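Long-range contacts in NAD-dependent aldehyde dehydrogenase (Burkholderia multivorans, PDB 5UJU), which probably oxidises aldehydes to the corresponding carboxylic acids, with NAD+ as the electron acceptor: residues L420-T425 with T438-Q443; K337-S342 with Q378-A383; G389-S394 with Q424-P429; P354-V359 with F462-D467; G320-V325 with A485-V490. All blocks are in the same frame, centred on the assembly; numbering follows the deposited sequence.

Interaction 1: residues L420-T425 with T438-Q443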
# COMPACT_ATOMS: atom_id res chain seq x y z
N LEU A 420 41.72 -3.80 15.52
CA LEU A 420 41.65 -4.37 16.86
C LEU A 420 41.75 -5.89 16.81
O LEU A 420 42.33 -6.51 17.72
CB LEU A 420 40.35 -3.94 17.54
CG LEU A 420 40.30 -2.44 17.87
CD1 LEU A 420 38.90 -2.02 18.25
CD2 LEU A 420 41.28 -2.11 18.96
N LEU A 421 41.18 -6.52 15.79
CA LEU A 421 41.27 -7.96 15.62
C LEU A 421 41.34 -8.21 14.13
O LEU A 421 40.43 -7.80 13.40
CB LEU A 421 40.07 -8.69 16.24
CG LEU A 421 39.91 -10.16 15.85
CD1 LEU A 421 41.12 -10.95 16.34
CD2 LEU A 421 38.65 -10.72 16.46
N ASP A 422 42.42 -8.83 13.67
CA ASP A 422 42.58 -9.06 12.25
C ASP A 422 41.78 -10.28 11.84
O ASP A 422 41.60 -11.22 12.61
CB ASP A 422 44.05 -9.22 11.87
CG ASP A 422 44.28 -9.06 10.36
OD1 ASP A 422 43.34 -8.62 9.67
OD2 ASP A 422 45.39 -9.36 9.88
N SER A 423 41.29 -10.24 10.60
CA SER A 423 40.60 -11.36 9.98
C SER A 423 41.62 -12.39 9.49
O SER A 423 42.59 -12.04 8.82
CB SER A 423 39.77 -10.85 8.80
OG SER A 423 39.26 -11.93 8.05
N GLN A 424 41.37 -13.67 9.80
CA GLN A 424 42.25 -14.76 9.40
C GLN A 424 41.52 -15.72 8.47
O GLN A 424 40.30 -15.78 8.45
CB GLN A 424 42.75 -15.54 10.62
CG GLN A 424 43.29 -14.69 11.77
CD GLN A 424 44.51 -13.90 11.39
OE1 GLN A 424 45.06 -14.07 10.30
NE2 GLN A 424 44.94 -13.02 12.29
N THR A 425 42.30 -16.45 7.67
CA THR A 425 41.78 -17.55 6.87
C THR A 425 41.83 -18.84 7.68
O THR A 425 42.88 -19.18 8.25
CB THR A 425 42.57 -17.71 5.57
OG1 THR A 425 42.49 -16.49 4.82
CG2 THR A 425 42.03 -18.86 4.72
N THR A 438 37.59 -15.12 9.41
CA THR A 438 37.15 -14.65 10.73
C THR A 438 36.86 -13.15 10.69
O THR A 438 37.29 -12.46 9.76
CB THR A 438 38.22 -14.96 11.79
OG1 THR A 438 39.45 -14.29 11.49
CG2 THR A 438 38.46 -16.46 11.86
N PRO A 439 36.14 -12.62 11.67
CA PRO A 439 35.75 -11.20 11.60
C PRO A 439 36.92 -10.24 11.75
O PRO A 439 37.90 -10.49 12.46
CB PRO A 439 34.77 -11.04 12.77
CG PRO A 439 34.24 -12.43 13.02
CD PRO A 439 35.41 -13.32 12.75
N LEU A 440 36.80 -9.12 11.04
CA LEU A 440 37.70 -7.98 11.16
C LEU A 440 37.04 -6.93 12.05
O LEU A 440 35.90 -6.51 11.78
CB LEU A 440 38.01 -7.39 9.79
CG LEU A 440 38.81 -6.08 9.77
CD1 LEU A 440 40.25 -6.31 10.24
CD2 LEU A 440 38.78 -5.51 8.38
N VAL A 441 37.73 -6.51 13.10
CA VAL A 441 37.22 -5.51 14.02
C VAL A 441 38.19 -4.34 14.04
O VAL A 441 39.39 -4.53 14.29
CB VAL A 441 37.00 -6.06 15.44
CG1 VAL A 441 36.40 -4.96 16.32
CG2 VAL A 441 36.06 -7.28 15.42
N LEU A 442 37.67 -3.15 13.78
CA LEU A 442 38.48 -1.96 13.65
C LEU A 442 38.08 -0.92 14.68
O LEU A 442 36.95 -0.91 15.18
CB LEU A 442 38.36 -1.36 12.24
CG LEU A 442 38.71 -2.33 11.12
CD1 LEU A 442 37.89 -2.04 9.88
CD2 LEU A 442 40.18 -2.26 10.80
N GLN A 443 39.01 -0.03 14.99
CA GLN A 443 38.73 1.10 15.85
C GLN A 443 38.66 2.35 14.98
O GLN A 443 39.55 2.60 14.17
CB GLN A 443 39.80 1.27 16.93
CG GLN A 443 39.58 2.49 17.81
CD GLN A 443 40.61 2.63 18.93
OE1 GLN A 443 41.18 1.65 19.41
NE2 GLN A 443 40.85 3.86 19.34
O HOH W 1 39.33 -12.42 13.49
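The flat peptide carbonyl of Val-441 meets two N-H groups, from Leu-420 and Leu-421, each slightly tilted from its plane. Gln-443 OE1, at the tip of an extended chain, lies 3.8 Å from Leu-420 CD2. The Asp-422 carboxylate lays OD1 against Leu-440 CD1, and the same oxygen forms a salt bridge with Arg-414. The double grip on Val-441 is a classic beta bulge. It sits in an antiparallel pair at strand 418-421, outermost in this chain's seven-stranded mixed sheet, consistent with the aldehyde dehydrogenase catalytic domain. Leu-420 N lies 2.7 Å from Val-441 O, and Val-441 N returns a nearly straight bond to Leu-421 O. Beyond the bulge side chains join the backbone in bonding the two segments. Ser-423 OG stands anti to its backbone N (chi1 171°) and donates to Thr-438 O at 2.7 Å. Gln-424 N donates to Thr-438 OG1 at 2.6 Å, while Thr-438 N bonds to Gln-424 O. The Thr-438 hydroxyl thus accepts from the backbone and spends its proton on a water 2.7 Å from OG1. That water donates to Asp-422 O and, at 2.6 Å, to Pro-439 O.

Interaction 2: residues K337-S342 with Q378-A383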
# COMPACT_ATOMS: atom_id res chain seq x y z
N LYS A 337 30.27 -10.71 25.02
CA LYS A 337 30.09 -12.01 24.39
C LYS A 337 28.87 -12.01 23.47
O LYS A 337 28.91 -12.58 22.37
CB LYS A 337 29.96 -13.10 25.45
CG LYS A 337 30.09 -14.52 24.91
CD LYS A 337 29.95 -15.57 26.01
CE LYS A 337 30.74 -16.83 25.65
NZ LYS A 337 30.08 -18.10 26.05
N ASN A 338 27.78 -11.37 23.90
CA ASN A 338 26.59 -11.31 23.06
C ASN A 338 26.87 -10.53 21.78
O ASN A 338 26.50 -10.96 20.68
CB ASN A 338 25.44 -10.67 23.84
CG ASN A 338 24.18 -10.51 22.99
OD1 ASN A 338 24.08 -9.60 22.17
ND2 ASN A 338 23.19 -11.39 23.22
N ILE A 339 27.53 -9.38 21.90
CA ILE A 339 27.91 -8.62 20.71
C ILE A 339 28.82 -9.46 19.82
O ILE A 339 28.68 -9.46 18.59
CB ILE A 339 28.59 -7.30 21.12
CG1 ILE A 339 27.54 -6.34 21.69
CG2 ILE A 339 29.36 -6.70 19.95
CD1 ILE A 339 28.15 -5.09 22.32
N ALA A 340 29.74 -10.21 20.43
CA ALA A 340 30.67 -11.03 19.66
C ALA A 340 29.94 -12.10 18.85
O ALA A 340 30.28 -12.35 17.69
CB ALA A 340 31.67 -11.69 20.60
N PHE A 341 28.98 -12.79 19.47
CA PHE A 341 28.17 -13.75 18.72
C PHE A 341 27.47 -13.07 17.56
O PHE A 341 27.36 -13.64 16.46
CB PHE A 341 27.11 -14.39 19.62
CG PHE A 341 27.52 -15.70 20.21
CD1 PHE A 341 27.71 -16.81 19.40
CD2 PHE A 341 27.70 -15.84 21.59
CE1 PHE A 341 28.09 -18.03 19.94
CE2 PHE A 341 28.08 -17.05 22.14
CZ PHE A 341 28.27 -18.15 21.31
N SER A 342 26.98 -11.85 17.78
CA SER A 342 26.25 -11.13 16.74
C SER A 342 27.15 -10.78 15.57
O SER A 342 26.68 -10.73 14.42
CB SER A 342 25.63 -9.86 17.32
OG SER A 342 24.84 -10.19 18.45
N GLN A 378 38.53 -3.91 23.72
CA GLN A 378 39.26 -5.16 23.89
C GLN A 378 38.35 -6.28 24.34
O GLN A 378 38.55 -7.44 23.97
CB GLN A 378 40.41 -4.98 24.89
CG GLN A 378 41.60 -4.25 24.31
CD GLN A 378 42.12 -4.95 23.06
OE1 GLN A 378 42.21 -6.18 23.01
NE2 GLN A 378 42.46 -4.16 22.04
N ALA A 379 37.35 -5.96 25.17
CA ALA A 379 36.40 -6.98 25.58
C ALA A 379 35.66 -7.56 24.37
O ALA A 379 35.47 -8.77 24.27
CB ALA A 379 35.42 -6.40 26.61
N ILE A 380 35.26 -6.70 23.44
CA ILE A 380 34.59 -7.16 22.24
C ILE A 380 35.55 -7.93 21.35
O ILE A 380 35.26 -9.06 20.92
CB ILE A 380 33.95 -5.97 21.50
CG1 ILE A 380 32.87 -5.34 22.38
CG2 ILE A 380 33.41 -6.43 20.12
CD1 ILE A 380 32.37 -4.01 21.90
N ALA A 381 36.72 -7.34 21.06
CA ALA A 381 37.67 -8.00 20.16
C ALA A 381 38.09 -9.35 20.71
O ALA A 381 38.15 -10.34 19.96
CB ALA A 381 38.90 -7.11 19.95
N GLY A 382 38.35 -9.43 22.01
CA GLY A 382 38.80 -10.69 22.59
C GLY A 382 37.72 -11.75 22.59
O GLY A 382 38.00 -12.93 22.38
N ALA A 383 36.47 -11.36 22.86
CA ALA A 383 35.39 -12.33 22.80
C ALA A 383 35.19 -12.83 21.38
O ALA A 383 34.88 -14.01 21.17
CB ALA A 383 34.10 -11.73 23.36
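Asn-338 O, next to the Ile-339 that touches Ile-380, is gripped twice by Ser-342. Ser-342 OG donates to it at 2.9 Å and Ser-342 N at 3.1 Å, from opposite faces of the carbonyl plane. Both bonds lie within one helix, on its side turned from the partner. The contact itself is helix-helix packing, and it is apolar. The axes approach to 8.3 Å and cross at -52°, an angle expected for ridges-into-grooves packing of i±4 rows. Small side chains permit the closeness. Ala-340 CB meets Ala-383 CB at 3.7 Å, and both bonds from CA point at the partner helix. Beside this pair, Ile-339 CG2 touches Ile-380 CG2 at 4.1 Å. In both isoleucines CG2 is anti to the backbone N, and the two side chains cross at a slant. They also rest on the underlying sheet: Ile-339 touches Ile-324 and Ile-326, and Ile-380 touches Ile-326. Helices 332-344 and 373-388 therefore cover the same sheet face. Asn-338 ND2 donates to Gly-518 O and Val-520 O of a loop. At the exposed end, Ala-383 CB reaches Lys-337 CA at 4.1 Å.

Interaction 3: residues G389-S394 with Q424-P429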
# COMPACT_ATOMS: atom_id res chain seq x y z
N GLY A 389 38.40 -17.95 16.23
CA GLY A 389 39.75 -18.17 15.75
C GLY A 389 40.08 -19.61 15.39
O GLY A 389 40.97 -19.86 14.56
N ASP A 390 39.40 -20.58 16.00
CA ASP A 390 39.72 -21.99 15.80
C ASP A 390 38.75 -22.63 14.82
O ASP A 390 37.54 -22.60 15.07
CB ASP A 390 39.68 -22.74 17.12
CG ASP A 390 39.95 -24.21 16.92
OD1 ASP A 390 41.06 -24.53 16.45
OD2 ASP A 390 39.05 -25.04 17.19
N PRO A 391 39.22 -23.23 13.72
CA PRO A 391 38.29 -23.85 12.76
C PRO A 391 37.30 -24.84 13.37
O PRO A 391 36.09 -24.70 13.16
CB PRO A 391 39.23 -24.54 11.76
CG PRO A 391 40.51 -23.77 11.85
CD PRO A 391 40.63 -23.33 13.29
N ALA A 392 37.78 -25.83 14.13
CA ALA A 392 36.86 -26.85 14.64
C ALA A 392 35.80 -26.24 15.55
O ALA A 392 34.63 -26.62 15.48
CB ALA A 392 37.64 -27.94 15.39
N ARG A 393 36.18 -25.27 16.39
CA ARG A 393 35.23 -24.67 17.32
C ARG A 393 34.38 -23.58 16.68
O ARG A 393 33.36 -23.19 17.27
CB ARG A 393 35.96 -24.10 18.54
CG ARG A 393 36.57 -25.16 19.44
CD ARG A 393 37.08 -24.58 20.76
NE ARG A 393 38.31 -23.81 20.62
CZ ARG A 393 38.36 -22.48 20.56
NH1 ARG A 393 37.25 -21.77 20.65
NH2 ARG A 393 39.53 -21.86 20.43
N SER A 394 34.73 -23.11 15.48
CA SER A 394 34.05 -21.95 14.92
C SER A 394 33.23 -22.22 13.66
O SER A 394 32.36 -21.40 13.35
CB SER A 394 35.06 -20.86 14.56
OG SER A 394 36.04 -20.72 15.59
N GLN A 424 41.37 -13.67 9.80
CA GLN A 424 42.25 -14.76 9.40
C GLN A 424 41.52 -15.72 8.47
O GLN A 424 40.30 -15.78 8.45
CB GLN A 424 42.75 -15.54 10.62
CG GLN A 424 43.29 -14.69 11.77
CD GLN A 424 44.51 -13.90 11.39
OE1 GLN A 424 45.06 -14.07 10.30
NE2 GLN A 424 44.94 -13.02 12.29
N THR A 425 42.30 -16.45 7.67
CA THR A 425 41.78 -17.55 6.87
C THR A 425 41.83 -18.84 7.68
O THR A 425 42.88 -19.18 8.25
CB THR A 425 42.57 -17.71 5.57
OG1 THR A 425 42.49 -16.49 4.82
CG2 THR A 425 42.03 -18.86 4.72
N LEU A 426 40.73 -19.58 7.70
CA LEU A 426 40.68 -20.85 8.41
C LEU A 426 40.62 -22.00 7.40
O LEU A 426 40.05 -21.86 6.31
CB LEU A 426 39.46 -20.92 9.34
CG LEU A 426 39.23 -19.85 10.43
CD1 LEU A 426 38.11 -20.28 11.34
CD2 LEU A 426 40.52 -19.59 11.23
N GLN A 427 41.22 -23.13 7.77
CA GLN A 427 41.10 -24.36 7.01
C GLN A 427 39.95 -25.14 7.63
O GLN A 427 40.03 -25.54 8.79
CB GLN A 427 42.40 -25.18 7.01
CG GLN A 427 42.31 -26.48 6.21
CD GLN A 427 42.14 -26.27 4.72
OE1 GLN A 427 42.31 -25.16 4.22
NE2 GLN A 427 41.79 -27.33 3.99
N HIS A 428 38.88 -25.29 6.87
CA HIS A 428 37.72 -26.03 7.36
C HIS A 428 38.10 -27.49 7.57
O HIS A 428 38.64 -28.11 6.66
CB HIS A 428 36.55 -25.92 6.37
CG HIS A 428 35.22 -26.28 6.97
ND1 HIS A 428 34.94 -27.54 7.45
CD2 HIS A 428 34.11 -25.53 7.19
CE1 HIS A 428 33.71 -27.56 7.93
NE2 HIS A 428 33.18 -26.35 7.78
N PRO A 429 37.83 -28.06 8.74
CA PRO A 429 38.28 -29.44 8.99
C PRO A 429 37.62 -30.48 8.09
O PRO A 429 38.20 -31.55 7.89
CB PRO A 429 37.90 -29.68 10.46
CG PRO A 429 37.62 -28.31 11.02
CD PRO A 429 37.11 -27.50 9.89
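Leu-426 packs against the start of helix 391-398, in particular against Pro-391. Its CB touches Pro-391 CG at 3.9 Å. CG lies anti to the carbonyl carbon, beside the backbone N (chi1 -56°), and also packs on Thr-438 CG2. The chain then forks. CD1 lies 3.8 Å from Pro-391 CA and comes near Ser-394 CB. CD2 goes to the preceding loop and meets Gly-389 O at 3.4 Å. Leu-426 is buried, and its two methyls lie along the turn into the helix. Ile-398, further along that helix, touches it as well. The proline ring has a second neighbour: Pro-391 CB lies 3.2 Å from Gln-427 O. On the exposed side a second proline continues the contact. Pro-429 CD meets Pro-391 CB at 4.1 Å, and Pro-429 CG lies against Ala-392 CA at 4.0 Å. Contact across the two segments is by van der Waals packing. The polar bonds belong to the helix end. Arg-393 N donates to Asp-390 OD2 at 3.0 Å, coming from above the carboxylate plane (36° out of it). Asp-390 CB lies over one face of the Arg-393 guanidinium, toward its rim. The loop between strands 418-421 and 440-445 is thus pinned to a helix N terminus with Asp at the N-cap and Pro in the first turn, a familiar start for a helix.

Interaction 4: residues P354-V359 with F462-D467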
# COMPACT_ATOMS: atom_id res chain seq x y z
N PRO A 354 25.13 -6.33 13.31
CA PRO A 354 25.63 -4.98 13.62
C PRO A 354 26.92 -4.67 12.88
O PRO A 354 27.78 -5.53 12.67
CB PRO A 354 25.88 -5.04 15.14
CG PRO A 354 26.17 -6.49 15.42
CD PRO A 354 25.31 -7.27 14.44
N GLN A 355 27.06 -3.40 12.50
CA GLN A 355 28.31 -2.93 11.92
C GLN A 355 29.01 -1.88 12.78
O GLN A 355 30.23 -1.95 12.97
CB GLN A 355 28.07 -2.36 10.52
CG GLN A 355 29.33 -1.79 9.88
CD GLN A 355 29.06 -1.13 8.54
OE1 GLN A 355 28.89 -1.80 7.53
NE2 GLN A 355 29.02 0.20 8.52
N ASN A 356 28.27 -0.89 13.28
CA ASN A 356 28.84 0.24 14.01
C ASN A 356 28.55 0.10 15.50
O ASN A 356 27.39 -0.11 15.89
CB ASN A 356 28.28 1.56 13.47
CG ASN A 356 28.67 1.82 12.01
OD1 ASN A 356 29.40 1.04 11.39
ND2 ASN A 356 28.18 2.91 11.47
N ILE A 357 29.59 0.22 16.32
CA ILE A 357 29.47 0.07 17.76
C ILE A 357 30.00 1.35 18.40
O ILE A 357 31.21 1.60 18.41
CB ILE A 357 30.24 -1.17 18.26
CG1 ILE A 357 29.73 -2.42 17.52
CG2 ILE A 357 30.09 -1.34 19.77
CD1 ILE A 357 30.53 -3.68 17.80
N TYR A 358 29.09 2.19 18.92
CA TYR A 358 29.46 3.49 19.46
C TYR A 358 29.73 3.38 20.95
O TYR A 358 28.89 2.86 21.70
CB TYR A 358 28.36 4.53 19.20
CG TYR A 358 28.01 4.69 17.74
CD1 TYR A 358 28.86 5.35 16.86
CD2 TYR A 358 26.81 4.18 17.24
CE1 TYR A 358 28.53 5.49 15.51
CE2 TYR A 358 26.47 4.33 15.91
CZ TYR A 358 27.32 4.97 15.05
OH TYR A 358 26.96 5.10 13.73
N VAL A 359 30.89 3.88 21.38
CA VAL A 359 31.31 3.85 22.78
C VAL A 359 31.86 5.23 23.14
O VAL A 359 32.63 5.80 22.36
CB VAL A 359 32.36 2.74 23.01
CG1 VAL A 359 32.73 2.62 24.50
CG2 VAL A 359 31.89 1.38 22.44
N PHE A 462 33.18 -1.77 13.30
CA PHE A 462 33.89 -0.60 13.80
C PHE A 462 33.44 -0.32 15.23
O PHE A 462 32.24 -0.16 15.48
CB PHE A 462 33.63 0.63 12.92
CG PHE A 462 33.73 0.34 11.45
CD1 PHE A 462 34.96 0.19 10.83
CD2 PHE A 462 32.58 0.18 10.68
CE1 PHE A 462 35.04 -0.10 9.47
CE2 PHE A 462 32.66 -0.10 9.33
CZ PHE A 462 33.89 -0.25 8.72
N VAL A 463 34.39 -0.30 16.15
CA VAL A 463 34.19 0.26 17.49
C VAL A 463 34.59 1.74 17.39
O VAL A 463 35.74 2.06 17.07
CB VAL A 463 35.02 -0.48 18.54
CG1 VAL A 463 34.74 0.06 19.94
CG2 VAL A 463 34.73 -1.99 18.46
N ILE A 464 33.63 2.63 17.61
CA ILE A 464 33.72 4.03 17.22
C ILE A 464 33.63 4.88 18.48
O ILE A 464 32.64 4.81 19.22
CB ILE A 464 32.61 4.42 16.23
CG1 ILE A 464 32.70 3.56 14.97
CG2 ILE A 464 32.65 5.92 15.90
CD1 ILE A 464 31.41 3.52 14.16
N ALA A 465 34.66 5.70 18.71
CA ALA A 465 34.70 6.56 19.89
C ALA A 465 33.90 7.83 19.63
O ALA A 465 34.20 8.58 18.69
CB ALA A 465 36.15 6.90 20.25
N THR A 466 32.91 8.08 20.47
CA THR A 466 32.06 9.26 20.41
C THR A 466 32.36 10.18 21.59
O THR A 466 33.02 9.79 22.56
CB THR A 466 30.58 8.86 20.42
OG1 THR A 466 30.26 8.30 21.70
CG2 THR A 466 30.27 7.82 19.30
N ASP A 467 31.87 11.42 21.51
CA ASP A 467 32.04 12.37 22.61
C ASP A 467 31.23 11.97 23.83
O ASP A 467 31.63 12.27 24.96
CB ASP A 467 31.66 13.78 22.17
CG ASP A 467 32.59 14.32 21.12
OD1 ASP A 467 33.71 13.79 21.01
OD2 ASP A 467 32.20 15.25 20.39
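Gln-355 and Asn-356 press on the edge of the Phe-462 ring at the start of parallel strands 356-360 and 460-466, which lie between 323-326 and 440-445 in the mixed sheet. Asn-356 OD1 lies in the ring plane, 3.4 Å from Phe-462 CD2. Gln-355 NE2, also at the edge, is 3.7 Å from Phe-462 CE2. Gln-355 CG, anti to the backbone N (chi1 177°), lies 3.8 Å from Phe-462 CE2, and the amide is turned 86° from the ring. Five backbone bonds bind the strands; the shortest, Ile-464 N to Ile-357 O, is 2.7 Å. On one face Tyr-358 lies beside Ile-464 and points the same way, with CE1 3.7 Å from Ile-464 CD1. On the other face Val-359 CG2 meets Val-463 CG1 at 4.0 Å. The loose side is Asp-467, exposed beyond the pairing and salt-bridged to Arg-361. By contrast, the buried amides have partners. Gln-355 NE2 donates to Asn-356 OD1 at 3.0 Å and also to Gln-454 O, while Gln-355 OE1 accepts from Trp-456 N. Asn-356 ND2 donates to Phe-452 O. These bonds hold Asn-356 OD1 at the C-H edge of Phe-462, where its partial negative charge is probably favourable.

Interaction 5: residues G320-V325 with A485-V490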
# COMPACT_ATOMS: atom_id res chain seq x y z
N GLY A 320 21.41 -1.18 4.81
CA GLY A 320 21.38 -0.16 5.83
C GLY A 320 22.59 -0.31 6.73
O GLY A 320 23.44 -1.18 6.51
N VAL A 321 22.65 0.55 7.75
CA VAL A 321 23.76 0.60 8.70
C VAL A 321 23.20 0.18 10.05
O VAL A 321 22.48 0.95 10.70
CB VAL A 321 24.39 2.00 8.77
CG1 VAL A 321 25.50 2.03 9.84
CG2 VAL A 321 24.94 2.39 7.40
N ASN A 322 23.50 -1.05 10.47
CA ASN A 322 23.06 -1.54 11.76
C ASN A 322 24.05 -1.13 12.85
O ASN A 322 25.27 -1.22 12.66
CB ASN A 322 22.89 -3.05 11.74
CG ASN A 322 21.83 -3.49 10.73
OD1 ASN A 322 20.80 -2.85 10.59
ND2 ASN A 322 22.10 -4.58 10.02
N GLN A 323 23.52 -0.69 13.98
CA GLN A 323 24.28 0.09 14.95
C GLN A 323 24.05 -0.43 16.36
O GLN A 323 22.97 -0.93 16.68
CB GLN A 323 23.87 1.57 14.89
CG GLN A 323 24.33 2.27 13.62
CD GLN A 323 23.67 3.63 13.43
OE1 GLN A 323 22.44 3.75 13.43
NE2 GLN A 323 24.48 4.66 13.30
N ILE A 324 25.09 -0.33 17.20
CA ILE A 324 25.00 -0.62 18.62
C ILE A 324 25.47 0.62 19.38
O ILE A 324 26.54 1.17 19.07
CB ILE A 324 25.85 -1.83 19.04
CG1 ILE A 324 25.44 -3.10 18.28
CG2 ILE A 324 25.71 -2.09 20.53
CD1 ILE A 324 26.31 -4.30 18.66
N VAL A 325 24.69 1.05 20.37
CA VAL A 325 25.06 2.15 21.25
C VAL A 325 25.37 1.55 22.61
O VAL A 325 24.49 0.96 23.24
CB VAL A 325 23.96 3.21 21.35
CG1 VAL A 325 24.30 4.22 22.45
CG2 VAL A 325 23.77 3.94 20.01
N ALA A 485 18.40 1.34 8.05
CA ALA A 485 18.85 0.41 9.08
C ALA A 485 17.76 -0.60 9.35
O ALA A 485 16.58 -0.25 9.36
CB ALA A 485 19.22 1.13 10.39
N LEU A 486 18.16 -1.84 9.63
CA LEU A 486 17.24 -2.87 10.07
C LEU A 486 17.22 -3.07 11.58
O LEU A 486 16.17 -3.42 12.12
CB LEU A 486 17.57 -4.21 9.40
CG LEU A 486 17.25 -4.33 7.92
CD1 LEU A 486 17.50 -5.76 7.48
CD2 LEU A 486 15.80 -3.91 7.60
N THR A 487 18.35 -2.89 12.28
CA THR A 487 18.35 -3.07 13.72
C THR A 487 19.17 -1.98 14.39
O THR A 487 20.12 -1.44 13.82
CB THR A 487 18.91 -4.45 14.13
OG1 THR A 487 20.26 -4.58 13.69
CG2 THR A 487 18.07 -5.60 13.52
N LEU A 488 18.77 -1.68 15.62
CA LEU A 488 19.48 -0.79 16.53
C LEU A 488 19.48 -1.44 17.91
O LEU A 488 18.43 -1.89 18.37
CB LEU A 488 18.83 0.59 16.58
CG LEU A 488 19.38 1.56 17.65
CD1 LEU A 488 20.83 1.98 17.32
CD2 LEU A 488 18.45 2.76 17.77
N SER A 489 20.64 -1.48 18.55
CA SER A 489 20.83 -2.17 19.82
C SER A 489 21.45 -1.20 20.82
O SER A 489 22.40 -0.48 20.48
CB SER A 489 21.73 -3.40 19.63
OG SER A 489 21.89 -4.16 20.82
N VAL A 490 20.93 -1.16 22.04
CA VAL A 490 21.44 -0.24 23.05
C VAL A 490 21.74 -0.99 24.34
O VAL A 490 20.98 -1.87 24.76
CB VAL A 490 20.45 0.93 23.31
CG1 VAL A 490 19.13 0.42 23.84
CG2 VAL A 490 21.08 1.97 24.27
O HOH W 2 20.96 1.16 13.13
O HOH W 3 22.43 -3.68 15.46
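Asn-322 and Thr-487 cross at a slant where two neighbouring parallel strands begin, in the seven-stranded sheet of the aldehyde dehydrogenase fold. Helix 469-483 and strand 487-491 complete a beta-alpha-beta crossover from strand 460-466. The Asn-322 amide reaches across the gap. Its CG is anti to the carbonyl carbon and beside the backbone N (chi1 -62°). OD1 accepts two N-H groups from quite different directions. Leu-486 N lies nearly in line with the C=O, 3.0 Å from Asn-322 OD1. Thr-487 N is equally distant from that oxygen but stands above the amide plane, 50° out of it. The other end of the amide is tied down too, since ND2 donates to Cys-351 O and Ala-353 O. Thr-487 OG1 sits 3.5 Å from Asn-322 CG and is bonded to Thr-352 O. Further on, regular parallel pairing takes over, with Val-325 N bonded to Ser-489 O at 2.8 Å. Side chains then alternate between faces. Gln-323, Leu-488, Val-325 and Val-490 share one, and Leu-488 CD1 leans on Gln-323 CB at 3.9 Å. Helix 469-483 covers Gln-323 there through Ala-476 and Ile-479. Ile-324 and Ser-489 share the opposite face, with Ile-324 CG1 and Ser-489 CB 4.0 Å apart. Back at the entry, Ala-485 CB presses on Val-321 O at 3.3 Å.

Overall arrangement
From the N terminus, residues 320-325 open interaction 5, the outermost loop, which closes last at 485-490. Inside it, 337-342 opens interaction 2 and 354-359 opens interaction 4. Interaction 2 closes at 378-383, before interaction 4 closes at 462-467, so these two cross. Interactions 3 and 1 are nested within interaction 4. Interaction 3 closes at 424-429, overlapping the opening of interaction 1, which closes at 438-443. Interactions 1, 4 and 5 pair strands of one sheet: 1 and 4 join through neighbouring strands 440-445 and 460-466, 4 and 5 through 356-360 and 323-326. Interaction 2 packs helices onto that sheet. Interaction 3 anchors a loop to a helix start.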